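Phosphopantothenoylcysteine decarboxylase (Cryptococcus neoformans, PDB 6EOA) binds flavin mononucleotide and, as a member of the HFCD flavoprotein family, probably decarboxylates phosphopantothenoylcysteine on the route to coenzyme A. Local coordinates at residues A[35-46]-A[130-140]; A[167-175]-A[197-205]. All coordinates share one frame; numbering follows the deposited sequence.

How the contacts relate
The two contacts lie about 10 Å apart, centre to centre, in one parallel sheet whose strand order, 3-2-1-4-5-6, is that of a Rossmann-like fold. Contact 1 joins strand 35-41 to strand 133-139 about 1 Å from the centre of the folded chain; contact 2 follows it in sequence and adds 199-200, the outermost strand on that side within this chain, to 169-173. Strands 133-139 and 169-173 are neighbours, and the backbones of Val-134 and Ile-136 bond to Ile-170, so the contacts are continuous. Both end, at the C-terminal edge of the sheet, on one FMN: contact 1 holds its phosphate and flavin O4, contact 2 its N3.

Contact 1: A[35-46]-A[130-140]; sequences FRVVLITSGSVA and WADLVVIAPCS. With FMN (flavin mononucleotide), chain B.
Ser-42 and Ser-140 meet beside the FMN phosphate and show how two neighbouring strand ends can build an anion site. Phosphate oxygen O2P takes two bonds, from Ser-140 OG at 2.6 Å and from Gly-43 N at 2.7 Å. Further along the same loop, Ser-44 OG gives a 3.0 Å bond to flavin O4 while accepting from Ala-46 N, an ST turn that fixes its hydroxyl.

The next shell sets these groups in place. With its OG held between the backbone N and the carbonyl carbon (chi1 63°), Ser-42 faces the other strand: OG receives Ser-140 N at 2.8 Å and donates to Pro-138 O, from well above that carbonyl's plane rather than on a lone pair. Ser-140 is the N-cap of helix 141-149, its OG also accepting from Leu-143 N. A cis peptide precedes Pro-138, whose CB and CG pack against Ser-44 CB and Ala-46 CB, the latter 3.7 Å from Pro-138 CB.

Behind the site, parallel pairing from Val-37/Leu-133 to Ile-40/Ile-136 buries valine, leucine and isoleucine on both faces; Val-38 CG2 reaches Ala-131 CB at 3.6 Å. At the far end Arg-36 lays its CB over the six-membered ring of Trp-130, 3.5 Å from the centroid in a CH-pi contact, with guanidinium and indole planes 85° apart. The backbone N of Arg-36 bonds Asp-132 OD2 at 2.9 Å on its anti side, and the guanidinium salt-bridges Asp-32.

Thus the phosphate is held by the N-cap hydroxyl of helix 141-149, whose N-terminal end would probably favour the anion, and by the loop N-H of Gly-43; the geometry is consistent with the paired strands setting where the two loops emerge.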
loop_
_atom_site.group_PDB
_atom_site.type_symbol
_atom_site.label_atom_id
_atom_site.label_comp_id
_atom_site.label_asym_id
_atom_site.label_seq_id
_atom_site.Cartn_x
_atom_site.Cartn_y
_atom_site.Cartn_z
ATOM N N PHE A 35 -0.477 31.736 -12.614
ATOM C CA PHE A 35 0.330 30.537 -12.429
ATOM C C PHE A 35 -0.337 29.644 -11.397
ATOM O O PHE A 35 -0.683 30.100 -10.307
ATOM C CB PHE A 35 1.749 30.901 -11.991
ATOM C CG PHE A 35 2.693 29.734 -11.948
ATOM C CD1 PHE A 35 3.144 29.229 -10.738
ATOM C CD2 PHE A 35 3.136 29.143 -13.120
ATOM C CE1 PHE A 35 4.021 28.158 -10.702
ATOM C CE2 PHE A 35 4.009 28.072 -13.088
ATOM C CZ PHE A 35 4.451 27.580 -11.877
ATOM N N ARG A 36 -0.518 28.374 -11.740
ATOM C CA ARG A 36 -1.304 27.472 -10.909
ATOM C C ARG A 36 -0.451 26.371 -10.285
ATOM O O ARG A 36 0.177 25.575 -10.987
ATOM C CB ARG A 36 -2.442 26.869 -11.732
ATOM C CG ARG A 36 -3.432 27.920 -12.216
ATOM C CD ARG A 36 -4.374 27.396 -13.281
ATOM N NE ARG A 36 -5.497 28.308 -13.481
ATOM C CZ ARG A 36 -5.535 29.277 -14.391
ATOM N NH1 ARG A 36 -4.508 29.473 -15.210
ATOM N NH2 ARG A 36 -6.609 30.052 -14.485
ATOM N N VAL A 37 -0.436 26.344 -8.956
ATOM C CA VAL A 37 0.372 25.393 -8.210
ATOM C C VAL A 37 -0.509 24.438 -7.428
ATOM O O VAL A 37 -1.407 24.864 -6.705
ATOM C CB VAL A 37 1.328 26.104 -7.223
ATOM C CG1 VAL A 37 2.254 25.100 -6.566
ATOM C CG2 VAL A 37 2.134 27.171 -7.929
ATOM N N VAL A 38 -0.255 23.144 -7.584
ATOM C CA VAL A 38 -0.857 22.152 -6.711
ATOM C C VAL A 38 0.148 21.767 -5.634
ATOM O O VAL A 38 1.245 21.294 -5.932
ATOM C CB VAL A 38 -1.306 20.894 -7.480
ATOM C CG1 VAL A 38 -1.607 19.758 -6.513
ATOM C CG2 VAL A 38 -2.521 21.204 -8.335
ATOM N N LEU A 39 -0.221 21.990 -4.379
ATOM C CA LEU A 39 0.626 21.588 -3.265
ATOM C C LEU A 39 0.187 20.230 -2.722
ATOM O O LEU A 39 -0.952 20.067 -2.290
ATOM C CB LEU A 39 0.590 22.635 -2.153
ATOM C CG LEU A 39 1.325 22.261 -0.861
ATOM C CD1 LEU A 39 2.844 22.261 -1.059
ATOM C CD2 LEU A 39 0.921 23.188 0.279
ATOM N N ILE A 40 1.084 19.250 -2.768
ATOM C CA ILE A 40 0.808 17.955 -2.161
ATOM C C ILE A 40 1.505 17.878 -0.813
ATOM O O ILE A 40 2.723 18.038 -0.726
ATOM C CB ILE A 40 1.263 16.777 -3.044
ATOM C CG1 ILE A 40 0.551 16.806 -4.395
ATOM C CG2 ILE A 40 0.967 15.453 -2.352
ATOM C CD1 ILE A 40 0.960 15.667 -5.317
ATOM N N THR A 41 0.722 17.657 0.239
ATOM C CA THR A 41 1.263 17.527 1.588
ATOM C C THR A 41 1.106 16.088 2.052
ATOM O O THR A 41 0.047 15.485 1.873
ATOM C CB THR A 41 0.565 18.475 2.585
ATOM O OG1 THR A 41 -0.771 18.022 2.837
ATOM C CG2 THR A 41 0.518 19.895 2.029
ATOM N N SER A 42 2.165 15.530 2.632
ATOM C CA SER A 42 2.136 14.142 3.081
ATOM C C SER A 42 2.401 14.044 4.581
ATOM O O SER A 42 2.559 15.058 5.261
ATOM C CB SER A 42 3.149 13.303 2.302
ATOM O OG SER A 42 4.474 13.751 2.529
ATOM N N GLY A 43 2.448 12.816 5.089
ATOM C CA GLY A 43 2.494 12.579 6.521
ATOM C C GLY A 43 3.822 12.815 7.215
ATOM O O GLY A 43 4.319 11.945 7.930
ATOM N N SER A 44 4.393 13.995 7.008
ATOM C CA SER A 44 5.573 14.415 7.748
ATOM C C SER A 44 5.198 15.531 8.719
ATOM O O SER A 44 4.200 16.225 8.512
ATOM C CB SER A 44 6.673 14.878 6.792
ATOM O OG SER A 44 7.624 15.682 7.469
ATOM N N VAL A 45 5.991 15.712 9.772
ATOM C CA VAL A 45 5.712 16.760 10.750
ATOM C C VAL A 45 5.790 18.134 10.096
ATOM O O VAL A 45 5.176 19.095 10.563
ATOM C CB VAL A 45 6.683 16.706 11.952
ATOM C CG1 VAL A 45 6.523 15.395 12.702
ATOM C CG2 VAL A 45 8.119 16.889 11.497
ATOM N N ALA A 46 6.528 18.213 8.993
ATOM C CA ALA A 46 6.707 19.471 8.279
ATOM C C ALA A 46 5.400 19.950 7.638
ATOM O O ALA A 46 5.318 21.085 7.164
ATOM C CB ALA A 46 7.806 19.330 7.226
ATOM N N TRP A 130 -5.341 21.376 -14.510
ATOM C CA TRP A 130 -5.241 22.673 -13.853
ATOM C C TRP A 130 -3.798 23.082 -13.553
ATOM O O TRP A 130 -3.388 24.209 -13.843
ATOM C CB TRP A 130 -6.057 22.638 -12.552
ATOM C CG TRP A 130 -6.195 23.954 -11.845
ATOM C CD1 TRP A 130 -7.135 24.914 -12.081
ATOM C CD2 TRP A 130 -5.385 24.442 -10.765
ATOM N NE1 TRP A 130 -6.953 25.975 -11.225
ATOM C CE2 TRP A 130 -5.886 25.709 -10.408
ATOM C CE3 TRP A 130 -4.282 23.933 -10.074
ATOM C CZ2 TRP A 130 -5.321 26.475 -9.389
ATOM C CZ3 TRP A 130 -3.722 24.695 -9.062
ATOM C CH2 TRP A 130 -4.243 25.950 -8.728
ATOM N N ALA A 131 -3.038 22.156 -12.973
ATOM C CA ALA A 131 -1.703 22.443 -12.444
ATOM C C ALA A 131 -0.679 22.872 -13.498
ATOM O O ALA A 131 -0.548 22.247 -14.552
ATOM C CB ALA A 131 -1.181 21.229 -11.695
ATOM N N ASP A 132 0.046 23.944 -13.193
ATOM C CA ASP A 132 1.214 24.344 -13.972
ATOM C C ASP A 132 2.465 23.803 -13.296
ATOM O O ASP A 132 3.515 23.654 -13.919
ATOM C CB ASP A 132 1.298 25.868 -14.100
ATOM C CG ASP A 132 0.147 26.448 -14.890
ATOM O OD1 ASP A 132 -0.287 25.803 -15.868
ATOM O OD2 ASP A 132 -0.325 27.548 -14.533
ATOM N N LEU A 133 2.332 23.516 -12.006
ATOM C CA LEU A 133 3.430 23.008 -11.200
ATOM C C LEU A 133 2.876 22.154 -10.068
ATOM O O LEU A 133 1.837 22.474 -9.491
ATOM C CB LEU A 133 4.273 24.161 -10.644
ATOM C CG LEU A 133 5.385 23.825 -9.644
ATOM C CD1 LEU A 133 6.465 22.963 -10.286
ATOM C CD2 LEU A 133 5.988 25.096 -9.053
ATOM N N VAL A 134 3.558 21.056 -9.766
ATOM C CA VAL A 134 3.196 20.231 -8.621
ATOM C C VAL A 134 4.337 20.236 -7.613
ATOM O O VAL A 134 5.472 19.902 -7.950
ATOM C CB VAL A 134 2.869 18.784 -9.032
ATOM C CG1 VAL A 134 2.591 17.934 -7.801
ATOM C CG2 VAL A 134 1.676 18.759 -9.975
ATOM N N VAL A 135 4.032 20.629 -6.382
ATOM C CA VAL A 135 5.035 20.673 -5.323
ATOM C C VAL A 135 4.665 19.724 -4.186
ATOM O O VAL A 135 3.608 19.855 -3.570
ATOM C CB VAL A 135 5.207 22.101 -4.766
ATOM C CG1 VAL A 135 6.368 22.157 -3.784
ATOM C CG2 VAL A 135 5.430 23.094 -5.906
ATOM N N ILE A 136 5.540 18.762 -3.917
ATOM C CA ILE A 136 5.327 17.831 -2.821
ATOM C C ILE A 136 6.110 18.288 -1.598
ATOM O O ILE A 136 7.310 18.045 -1.490
ATOM C CB ILE A 136 5.747 16.408 -3.202
ATOM C CG1 ILE A 136 5.200 16.044 -4.582
ATOM C CG2 ILE A 136 5.256 15.427 -2.159
ATOM C CD1 ILE A 136 5.665 14.693 -5.075
ATOM N N ALA A 137 5.422 18.960 -0.682
ATOM C CA ALA A 137 6.067 19.551 0.483
ATOM C C ALA A 137 5.143 19.503 1.696
ATOM O O ALA A 137 4.173 20.255 1.772
ATOM C CB ALA A 137 6.485 20.985 0.189
ATOM N N PRO A 138 5.450 18.625 2.658
ATOM C CA PRO A 138 6.615 17.738 2.651
ATOM C C PRO A 138 6.356 16.426 1.913
ATOM O O PRO A 138 5.204 16.035 1.731
ATOM C CB PRO A 138 6.844 17.477 4.134
ATOM C CG PRO A 138 5.461 17.488 4.705
ATOM C CD PRO A 138 4.676 18.500 3.908
ATOM N N CYS A 139 7.426 15.757 1.498
ATOM C CA CYS A 139 7.317 14.403 0.973
ATOM C C CYS A 139 7.873 13.414 1.985
ATOM O O CYS A 139 9.072 13.413 2.265
ATOM C CB CYS A 139 8.062 14.263 -0.355
ATOM S SG CYS A 139 7.912 12.617 -1.102
ATOM N N SER A 140 7.003 12.580 2.541
ATOM C CA SER A 140 7.435 11.570 3.500
ATOM C C SER A 140 8.226 10.474 2.798
ATOM O O SER A 140 8.280 10.431 1.571
ATOM C CB SER A 140 6.234 10.970 4.226
ATOM O OG SER A 140 5.369 10.318 3.311
HETATM N N1 FMN B . 7.387 10.091 8.079
HETATM C C2 FMN B . 8.309 10.849 7.382
HETATM O O2 FMN B . 8.773 10.421 6.323
HETATM N N3 FMN B . 8.711 12.076 7.880
HETATM C C4 FMN B . 8.196 12.553 9.071
HETATM O O4 FMN B . 8.558 13.647 9.502
HETATM C C4A FMN B . 7.264 11.791 9.774
HETATM N N5 FMN B . 6.737 12.253 10.967
HETATM C C5A FMN B . 5.809 11.492 11.655
HETATM C C6 FMN B . 5.272 11.956 12.854
HETATM C C7 FMN B . 4.339 11.192 13.547
HETATM C C7M FMN B . 3.765 11.693 14.842
HETATM C C8 FMN B . 3.942 9.959 13.036
HETATM C C8M FMN B . 2.939 9.114 13.767
HETATM C C9 FMN B . 4.476 9.497 11.841
HETATM C C9A FMN B . 5.410 10.259 11.148
HETATM N N10 FMN B . 5.937 9.797 9.955
HETATM C C10 FMN B . 6.863 10.556 9.269
HETATM C "C1'" FMN B . 5.511 8.467 9.406
HETATM C "C2'" FMN B . 4.402 8.661 8.378
HETATM O "O2'" FMN B . 3.429 9.573 8.849
HETATM C "C3'" FMN B . 3.744 7.327 8.056
HETATM O "O3'" FMN B . 4.686 6.534 7.369
HETATM C "C4'" FMN B . 2.502 7.534 7.196
HETATM O "O4'" FMN B . 1.732 6.351 7.154
HETATM C "C5'" FMN B . 2.905 7.940 5.786
HETATM O "O5'" FMN B . 1.764 8.360 5.074
HETATM P P FMN B . 1.926 9.292 3.764
HETATM O O1P FMN B . 2.426 8.437 2.621
HETATM O O2P FMN B . 2.904 10.422 4.000
HETATM O O3P FMN B . 0.575 9.867 3.433
#

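Contact 2: A[167-175]-A[197-205]; sequences TPVIVCPAM and GYLVSGPQG. With FMN (flavin mononucleotide), chain B.
Val-169 runs alongside Tyr-198, the two side chains extending in the same direction, and together they open a short parallel pairing held by three backbone bonds. Val-169 CG1 sits over one face of the phenol ring, 3.8 Å from its centroid and 17° off the normal, toward the rim; this CH-pi contact is reinforced by Val-171 CG2, which comes to Tyr-198 CD2 at 3.7 Å from an oblique direction. The tyrosine CG stands beside its own backbone N (chi1 -66°), which brings the ring back along this valine face.

The three bonds then run along the seam. Val-169 O accepts Leu-199 N at 2.7 Å, and Leu-199 O accepts from Val-171 N, also at 2.7 Å, both almost straight. The third, Ser-201 N to Val-171 O, is weak, at the point where the chain makes an inverse gamma turn centred on Ser-201. The series stops there, because Pro-173 has no N-H to offer Ser-201 O; its CD rests 3.7 Å from that oxygen instead, and the Pro-173 and Val-200 side chains cross at about a right angle. The hydroxyl of Ser-201 is bonded to Thr-220.

Groups turned the other way are served by the next strand: Ile-170 and Cys-172 bond through their backbones to Val-134, Ile-136 and Cys-139. Beyond the strand, Ala-174 O receives FMN N3 at 2.8 Å, with a weaker bond from Ser-44, while Met-175 CB comes to within 3.3 Å of flavin O2.

A beta-alpha-beta crossover through helix 183-195 thus adds an edge strand bonded through backbone groups that face 169-173. The pairing ends where Pro-173 of the inner strand lacks an N-H, and the loop after that inner strand offers the carbonyl oxygen of Ala-174 to the N3-H of the flavin, an acceptor matched to that donor.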
loop_
_atom_site.group_PDB
_atom_site.type_symbol
_atom_site.label_atom_id
_atom_site.label_comp_id
_atom_site.label_asym_id
_atom_site.label_seq_id
_atom_site.Cartn_x
_atom_site.Cartn_y
_atom_site.Cartn_z
ATOM N N THR A 167 3.996 19.195 -17.077
ATOM C CA THR A 167 4.007 19.702 -15.712
ATOM C C THR A 167 5.234 19.265 -14.909
ATOM O O THR A 167 5.463 18.073 -14.706
ATOM C CB THR A 167 2.739 19.260 -14.951
ATOM O OG1 THR A 167 1.572 19.695 -15.661
ATOM C CG2 THR A 167 2.723 19.850 -13.553
ATOM N N PRO A 168 6.032 20.241 -14.449
ATOM C CA PRO A 168 7.176 19.970 -13.571
ATOM C C PRO A 168 6.754 19.573 -12.152
ATOM O O PRO A 168 5.671 19.938 -11.693
ATOM C CB PRO A 168 7.933 21.301 -13.561
ATOM C CG PRO A 168 6.903 22.329 -13.894
ATOM C CD PRO A 168 5.958 21.658 -14.844
ATOM N N VAL A 169 7.612 18.822 -11.470
ATOM C CA VAL A 169 7.333 18.374 -10.112
ATOM C C VAL A 169 8.505 18.672 -9.192
ATOM O O VAL A 169 9.647 18.336 -9.504
ATOM C CB VAL A 169 7.034 16.860 -10.056
ATOM C CG1 VAL A 169 6.869 16.402 -8.611
ATOM C CG2 VAL A 169 5.797 16.532 -10.868
ATOM N N ILE A 170 8.219 19.305 -8.059
ATOM C CA ILE A 170 9.236 19.548 -7.049
ATOM C C ILE A 170 8.959 18.712 -5.807
ATOM O O ILE A 170 7.907 18.836 -5.186
ATOM C CB ILE A 170 9.304 21.027 -6.651
ATOM C CG1 ILE A 170 9.618 21.891 -7.875
ATOM C CG2 ILE A 170 10.349 21.230 -5.569
ATOM C CD1 ILE A 170 9.565 23.376 -7.600
ATOM N N VAL A 171 9.916 17.862 -5.451
ATOM C CA VAL A 171 9.781 17.002 -4.284
ATOM C C VAL A 171 10.676 17.480 -3.142
ATOM O O VAL A 171 11.878 17.649 -3.313
ATOM C CB VAL A 171 10.128 15.547 -4.626
ATOM C CG1 VAL A 171 9.782 14.641 -3.462
ATOM C CG2 VAL A 171 9.379 15.116 -5.869
ATOM N N CYS A 172 10.076 17.701 -1.978
ATOM C CA CYS A 172 10.822 18.148 -0.812
ATOM C C CYS A 172 10.776 17.098 0.283
ATOM O O CYS A 172 9.885 17.119 1.130
ATOM C CB CYS A 172 10.270 19.474 -0.295
ATOM S SG CYS A 172 9.991 20.707 -1.593
ATOM N N PRO A 173 11.742 16.167 0.265
ATOM C CA PRO A 173 11.785 15.107 1.276
ATOM C C PRO A 173 11.881 15.695 2.678
ATOM O O PRO A 173 12.566 16.697 2.887
ATOM C CB PRO A 173 13.049 14.319 0.913
ATOM C CG PRO A 173 13.296 14.635 -0.532
ATOM C CD PRO A 173 12.846 16.054 -0.704
ATOM N N ALA A 174 11.172 15.084 3.619
ATOM C CA ALA A 174 11.152 15.554 4.996
ATOM C C ALA A 174 10.882 14.381 5.916
ATOM O O ALA A 174 9.763 13.871 5.975
ATOM C CB ALA A 174 10.105 16.629 5.184
ATOM N N MET A 175 11.913 13.949 6.631
ATOM C CA MET A 175 11.801 12.741 7.427
ATOM C C MET A 175 12.853 12.681 8.520
ATOM O O MET A 175 13.814 13.454 8.519
ATOM C CB MET A 175 11.903 11.504 6.521
ATOM C CG MET A 175 13.210 11.386 5.746
ATOM S SD MET A 175 13.133 10.173 4.406
ATOM C CE MET A 175 12.263 11.115 3.152
ATOM N N GLY A 197 12.022 12.532 -13.806
ATOM C CA GLY A 197 12.358 13.915 -14.087
ATOM C C GLY A 197 11.883 14.882 -13.020
ATOM O O GLY A 197 11.808 16.084 -13.258
ATOM N N TYR A 198 11.557 14.364 -11.840
ATOM C CA TYR A 198 11.152 15.227 -10.734
ATOM C C TYR A 198 12.357 16.001 -10.200
ATOM O O TYR A 198 13.478 15.492 -10.189
ATOM C CB TYR A 198 10.515 14.427 -9.591
ATOM C CG TYR A 198 9.189 13.751 -9.896
ATOM C CD1 TYR A 198 8.662 13.733 -11.183
ATOM C CD2 TYR A 198 8.462 13.135 -8.881
ATOM C CE1 TYR A 198 7.453 13.111 -11.452
ATOM C CE2 TYR A 198 7.251 12.514 -9.140
ATOM C CZ TYR A 198 6.752 12.505 -10.427
ATOM O OH TYR A 198 5.549 11.893 -10.692
ATOM N N LEU A 199 12.120 17.229 -9.753
ATOM C CA LEU A 199 13.165 18.026 -9.123
ATOM C C LEU A 199 13.139 17.828 -7.616
ATOM O O LEU A 199 12.079 17.892 -6.992
ATOM C CB LEU A 199 12.997 19.505 -9.463
ATOM C CG LEU A 199 13.269 19.903 -10.908
ATOM C CD1 LEU A 199 13.061 21.395 -11.070
ATOM C CD2 LEU A 199 14.677 19.506 -11.325
ATOM N N VAL A 200 14.306 17.585 -7.030
ATOM C CA VAL A 200 14.378 17.339 -5.597
ATOM C C VAL A 200 14.999 18.511 -4.863
ATOM O O VAL A 200 16.199 18.758 -4.969
ATOM C CB VAL A 200 15.193 16.069 -5.272
ATOM C CG1 VAL A 200 15.213 15.821 -3.766
ATOM C CG2 VAL A 200 14.622 14.872 -6.002
ATOM N N SER A 201 14.174 19.244 -4.126
ATOM C CA SER A 201 14.697 20.198 -3.159
ATOM C C SER A 201 15.092 19.406 -1.923
ATOM O O SER A 201 14.358 19.376 -0.931
ATOM C CB SER A 201 13.668 21.276 -2.822
ATOM O OG SER A 201 14.201 22.217 -1.913
ATOM N N GLY A 202 16.244 18.741 -2.014
ATOM C CA GLY A 202 16.717 17.828 -0.989
ATOM C C GLY A 202 16.684 18.462 0.382
ATOM O O GLY A 202 16.760 19.688 0.497
ATOM N N PRO A 203 16.567 17.634 1.428
ATOM C CA PRO A 203 16.402 18.148 2.791
ATOM C C PRO A 203 17.625 18.924 3.259
ATOM O O PRO A 203 18.693 18.811 2.654
ATOM C CB PRO A 203 16.215 16.875 3.620
ATOM C CG PRO A 203 16.951 15.832 2.856
ATOM C CD PRO A 203 16.741 16.172 1.407
ATOM N N GLN A 204 17.462 19.712 4.317
ATOM C CA GLN A 204 18.588 20.407 4.922
ATOM C C GLN A 204 19.575 19.385 5.474
ATOM O O GLN A 204 19.173 18.353 6.015
ATOM C CB GLN A 204 18.114 21.352 6.029
ATOM C CG GLN A 204 17.056 22.355 5.586
ATOM C CD GLN A 204 16.656 23.309 6.699
ATOM O OE1 GLN A 204 17.446 23.596 7.598
ATOM N NE2 GLN A 204 15.424 23.804 6.643
ATOM N N GLY A 205 20.865 19.668 5.325
ATOM C CA GLY A 205 21.906 18.769 5.789
ATOM C C GLY A 205 22.279 18.991 7.244
ATOM O O GLY A 205 21.422 19.276 8.081
HETATM N N1 FMN B . 7.387 10.091 8.079
HETATM C C2 FMN B . 8.309 10.849 7.382
HETATM O O2 FMN B . 8.773 10.421 6.323
HETATM N N3 FMN B . 8.711 12.076 7.880
HETATM C C4 FMN B . 8.196 12.553 9.071
HETATM O O4 FMN B . 8.558 13.647 9.502
HETATM C C4A FMN B . 7.264 11.791 9.774
HETATM N N5 FMN B . 6.737 12.253 10.967
HETATM C C5A FMN B . 5.809 11.492 11.655
HETATM C C6 FMN B . 5.272 11.956 12.854
HETATM C C7 FMN B . 4.339 11.192 13.547
HETATM C C7M FMN B . 3.765 11.693 14.842
HETATM C C8 FMN B . 3.942 9.959 13.036
HETATM C C8M FMN B . 2.939 9.114 13.767
HETATM C C9 FMN B . 4.476 9.497 11.841
HETATM C C9A FMN B . 5.410 10.259 11.148
HETATM N N10 FMN B . 5.937 9.797 9.955
HETATM C C10 FMN B . 6.863 10.556 9.269
HETATM C "C1'" FMN B . 5.511 8.467 9.406
HETATM C "C2'" FMN B . 4.402 8.661 8.378
HETATM O "O2'" FMN B . 3.429 9.573 8.849
HETATM C "C3'" FMN B . 3.744 7.327 8.056
HETATM O "O3'" FMN B . 4.686 6.534 7.369
HETATM C "C4'" FMN B . 2.502 7.534 7.196
HETATM O "O4'" FMN B . 1.732 6.351 7.154
HETATM C "C5'" FMN B . 2.905 7.940 5.786
HETATM O "O5'" FMN B . 1.764 8.360 5.074
HETATM P P FMN B . 1.926 9.292 3.764
HETATM O O1P FMN B . 2.426 8.437 2.621
HETATM O O2P FMN B . 2.904 10.422 4.000
HETATM O O3P FMN B . 0.575 9.867 3.433
#